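Local coordinates for sensor protein (Bacteroides thetaiotaomicron, PDB 2X7X) that binds fructose through its periplasmic domain, the sensing part of a hybrid two-component system that probably acts as a histidine kinase and transcription regulator, at the beta-D-fructofuranose site. Residues are numbered along the deposited sequence; one frame, centred on the assembly and turned at random.

The beta-D-fructofuranose site. Residues 15, 17, 19-20, 94-95, 142, 146, 170, 196, 198, 222, 245. With FRU (beta-D-fructofuranose), chain B.
Beta-D-fructofuranose is wholly buried in the ligand pocket of the periplasmic binding protein domain. This is the fructose-recognition site of the sensor. Trp19 and Trp170 lie on opposite sides of the sugar. Trp170 turns the face of its six-membered ring to the exocyclic C6, a CH-pi contact, with Trp170 CH2 3.8 Å from FRU C6. Trp19 turns a face to the sugar, offset toward the rim, with CE3 3.6 Å from FRU C1.

Every hydroxyl meets a polar side chain. The 1-hydroxyl FRU O1 donates to the syn lone pair of Asp17 OD1 and accepts from Arg20 NE at 2.8 Å. O6 donates to the syn lone pair of Asp94 OD1. Arg95 works side-on, with NE to O6 and NH2 to the ring oxygen O5. Arg146 comes end-on, its extended chain bringing NH1 and NH2 both onto O4, in the guanidinium plane. O4 in turn donates to the syn lone pair of Asp222 OD1. Asn196 ND2 donates to O3. Arg198, bent at chi3 (-51°), gives FRU O2 a nearly straight bond from NH2 (2.7 Å, 170° at H).

Contacts among the pocket residues help to position these groups. Arg20 bends at chi2 (-71°) and sets NH1 and NH2 end-on to Asp94 OD2. An alanine in place of Arg20 would probably leave O1 and the Asp94 carboxylate less firmly held, since the bonds from NE, NH1 and NH2 would be lost. Asp17 OD1 lies over one guanidinium face of Arg198, a salt bridge that may steady both. The Tyr245 ring carries Arg146 NH2 above its centre, 3.2 Å from the plane. Trp19 is held by its indole NE1, which donates to Tyr245 O at 2.9 Å, almost in the ring plane.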
loop_
_atom_site.group_PDB
_atom_site.type_symbol
_atom_site.label_atom_id
_atom_site.label_comp_id
_atom_site.label_asym_id
_atom_site.label_seq_id
_atom_site.Cartn_x
_atom_site.Cartn_y
_atom_site.Cartn_z
ATOM N N SER A 15 25.906 2.051 -7.503
ATOM C CA SER A 15 26.184 1.800 -6.100
ATOM C C SER A 15 25.399 0.619 -5.577
ATOM O O SER A 15 24.675 -0.031 -6.334
ATOM C CB SER A 15 25.908 3.056 -5.251
ATOM O OG SER A 15 24.710 3.696 -5.627
ATOM N N ASP A 17 23.036 -0.611 -2.070
ATOM C CA ASP A 17 22.282 -0.232 -0.862
ATOM C C ASP A 17 20.880 -0.850 -0.943
ATOM O O ASP A 17 20.570 -1.546 -1.909
ATOM C CB ASP A 17 22.170 1.296 -0.754
ATOM C CG ASP A 17 21.785 1.956 -2.089
ATOM O OD1 ASP A 17 22.552 2.839 -2.536
ATOM O OD2 ASP A 17 20.747 1.585 -2.700
ATOM N N TRP A 19 18.027 0.392 -1.672
ATOM C CA TRP A 19 17.281 0.850 -2.843
ATOM C C TRP A 19 17.679 0.047 -4.091
ATOM O O TRP A 19 16.824 -0.535 -4.753
ATOM C CB TRP A 19 17.479 2.352 -3.055
ATOM C CG TRP A 19 16.540 2.931 -4.066
ATOM C CD1 TRP A 19 15.323 3.489 -3.828
ATOM C CD2 TRP A 19 16.741 2.989 -5.483
ATOM N NE1 TRP A 19 14.752 3.899 -5.012
ATOM C CE2 TRP A 19 15.603 3.601 -6.041
ATOM C CE3 TRP A 19 17.780 2.583 -6.335
ATOM C CZ2 TRP A 19 15.468 3.822 -7.411
ATOM C CZ3 TRP A 19 17.642 2.799 -7.697
ATOM C CH2 TRP A 19 16.494 3.413 -8.221
ATOM N N ARG A 20 18.975 0.004 -4.395
ATOM C CA ARG A 20 19.488 -0.884 -5.451
ATOM C C ARG A 20 19.096 -2.354 -5.210
ATOM O O ARG A 20 18.602 -3.030 -6.122
ATOM C CB ARG A 20 21.006 -0.751 -5.625
ATOM C CG ARG A 20 21.531 0.670 -5.794
ATOM C CD ARG A 20 21.178 1.306 -7.143
ATOM N NE ARG A 20 21.294 2.766 -7.103
ATOM C CZ ARG A 20 20.967 3.584 -8.109
ATOM N NH1 ARG A 20 21.095 4.899 -7.966
ATOM N NH2 ARG A 20 20.513 3.102 -9.267
ATOM N N ASP A 94 17.109 5.583 -14.087
ATOM C CA ASP A 94 17.231 6.451 -12.902
ATOM C C ASP A 94 18.192 7.637 -13.119
ATOM O O ASP A 94 17.750 8.780 -13.163
ATOM C CB ASP A 94 17.534 5.595 -11.638
ATOM C CG ASP A 94 18.419 6.294 -10.625
ATOM O OD1 ASP A 94 18.079 7.404 -10.168
ATOM O OD2 ASP A 94 19.460 5.719 -10.249
ATOM N N ARG A 95 19.486 7.380 -13.264
ATOM C CA ARG A 95 20.427 8.444 -13.588
ATOM C C ARG A 95 20.648 8.520 -15.090
ATOM O O ARG A 95 20.472 7.527 -15.787
ATOM C CB ARG A 95 21.740 8.232 -12.868
ATOM C CG ARG A 95 21.538 8.016 -11.413
ATOM C CD ARG A 95 22.785 8.269 -10.619
ATOM N NE ARG A 95 22.520 7.961 -9.217
ATOM C CZ ARG A 95 23.446 7.880 -8.275
ATOM N NH1 ARG A 95 24.736 8.081 -8.549
ATOM N NH2 ARG A 95 23.070 7.582 -7.052
ATOM N N PRO A 142 20.236 12.966 -10.703
ATOM C CA PRO A 142 19.180 13.219 -9.730
ATOM C C PRO A 142 19.535 14.344 -8.753
ATOM O O PRO A 142 18.692 15.186 -8.498
ATOM C CB PRO A 142 18.996 11.867 -9.043
ATOM C CG PRO A 142 19.467 10.883 -10.051
ATOM C CD PRO A 142 20.632 11.546 -10.708
ATOM N N ARG A 146 16.993 17.323 -8.479
ATOM C CA ARG A 146 16.436 17.531 -7.143
ATOM C C ARG A 146 16.706 18.939 -6.607
ATOM O O ARG A 146 15.894 19.493 -5.867
ATOM C CB ARG A 146 16.891 16.450 -6.162
ATOM C CG ARG A 146 16.098 15.167 -6.329
ATOM C CD ARG A 146 16.793 13.954 -5.739
ATOM N NE ARG A 146 16.248 12.727 -6.303
ATOM C CZ ARG A 146 16.451 11.497 -5.822
ATOM N NH1 ARG A 146 17.185 11.307 -4.724
ATOM N NH2 ARG A 146 15.928 10.445 -6.465
ATOM N N TRP A 170 24.902 11.164 -1.254
ATOM C CA TRP A 170 23.842 10.159 -1.076
ATOM C C TRP A 170 23.884 9.412 0.255
ATOM O O TRP A 170 23.112 8.491 0.467
ATOM C CB TRP A 170 23.826 9.144 -2.228
ATOM C CG TRP A 170 23.587 9.770 -3.571
ATOM C CD1 TRP A 170 24.457 9.806 -4.620
ATOM C CD2 TRP A 170 22.394 10.446 -4.014
ATOM N NE1 TRP A 170 23.889 10.455 -5.687
ATOM C CE2 TRP A 170 22.626 10.866 -5.344
ATOM C CE3 TRP A 170 21.160 10.741 -3.415
ATOM C CZ2 TRP A 170 21.664 11.575 -6.096
ATOM C CZ3 TRP A 170 20.199 11.442 -4.163
ATOM C CH2 TRP A 170 20.463 11.847 -5.494
ATOM N N ASN A 196 18.060 12.022 -0.133
ATOM C CA ASN A 196 17.497 10.692 0.076
ATOM C C ASN A 196 17.249 10.349 1.533
ATOM O O ASN A 196 17.603 11.116 2.430
ATOM C CB ASN A 196 18.289 9.593 -0.652
ATOM C CG ASN A 196 19.615 9.241 0.029
ATOM O OD1 ASN A 196 20.022 9.822 1.055
ATOM N ND2 ASN A 196 20.298 8.264 -0.553
ATOM N N ARG A 198 18.649 8.219 3.276
ATOM C CA ARG A 198 19.859 7.849 4.010
ATOM C C ARG A 198 20.547 9.131 4.520
ATOM O O ARG A 198 21.023 9.190 5.656
ATOM C CB ARG A 198 20.802 7.020 3.148
ATOM C CG ARG A 198 20.294 5.598 2.837
ATOM C CD ARG A 198 21.383 4.695 2.181
ATOM N NE ARG A 198 22.057 5.307 1.013
ATOM C CZ ARG A 198 21.516 5.429 -0.201
ATOM N NH1 ARG A 198 20.274 5.010 -0.450
ATOM N NH2 ARG A 198 22.220 5.999 -1.167
ATOM N N ASP A 222 12.755 8.740 -1.493
ATOM C CA ASP A 222 12.958 7.311 -1.788
ATOM C C ASP A 222 11.737 6.535 -1.332
ATOM O O ASP A 222 11.123 5.812 -2.128
ATOM C CB ASP A 222 14.229 6.721 -1.163
ATOM C CG ASP A 222 15.482 6.958 -2.005
ATOM O OD1 ASP A 222 15.393 7.275 -3.206
ATOM O OD2 ASP A 222 16.586 6.828 -1.440
ATOM N N TYR A 245 10.538 7.303 -4.656
ATOM C CA TYR A 245 11.418 7.192 -5.808
ATOM C C TYR A 245 11.415 5.734 -6.240
ATOM O O TYR A 245 12.116 4.895 -5.648
ATOM C CB TYR A 245 12.829 7.698 -5.510
ATOM C CG TYR A 245 13.659 7.884 -6.765
ATOM C CD1 TYR A 245 13.220 8.734 -7.795
ATOM C CD2 TYR A 245 14.865 7.215 -6.935
ATOM C CE1 TYR A 245 13.971 8.916 -8.963
ATOM C CE2 TYR A 245 15.624 7.390 -8.094
ATOM C CZ TYR A 245 15.169 8.244 -9.104
ATOM O OH TYR A 245 15.905 8.441 -10.257
HETATM C C1 FRU B . 20.153 4.611 -4.503
HETATM C C2 FRU B . 20.104 6.125 -4.408
HETATM C C3 FRU B . 18.770 6.624 -3.859
HETATM C C4 FRU B . 18.528 7.869 -4.691
HETATM C C5 FRU B . 19.037 7.412 -6.052
HETATM C C6 FRU B . 19.445 8.534 -7.005
HETATM O O1 FRU B . 21.502 4.184 -4.670
HETATM O O2 FRU B . 21.215 6.566 -3.620
HETATM O O3 FRU B . 18.799 6.864 -2.444
HETATM O O4 FRU B . 17.154 8.272 -4.704
HETATM O O5 FRU B . 20.208 6.661 -5.721
HETATM O O6 FRU B . 19.784 7.973 -8.289
#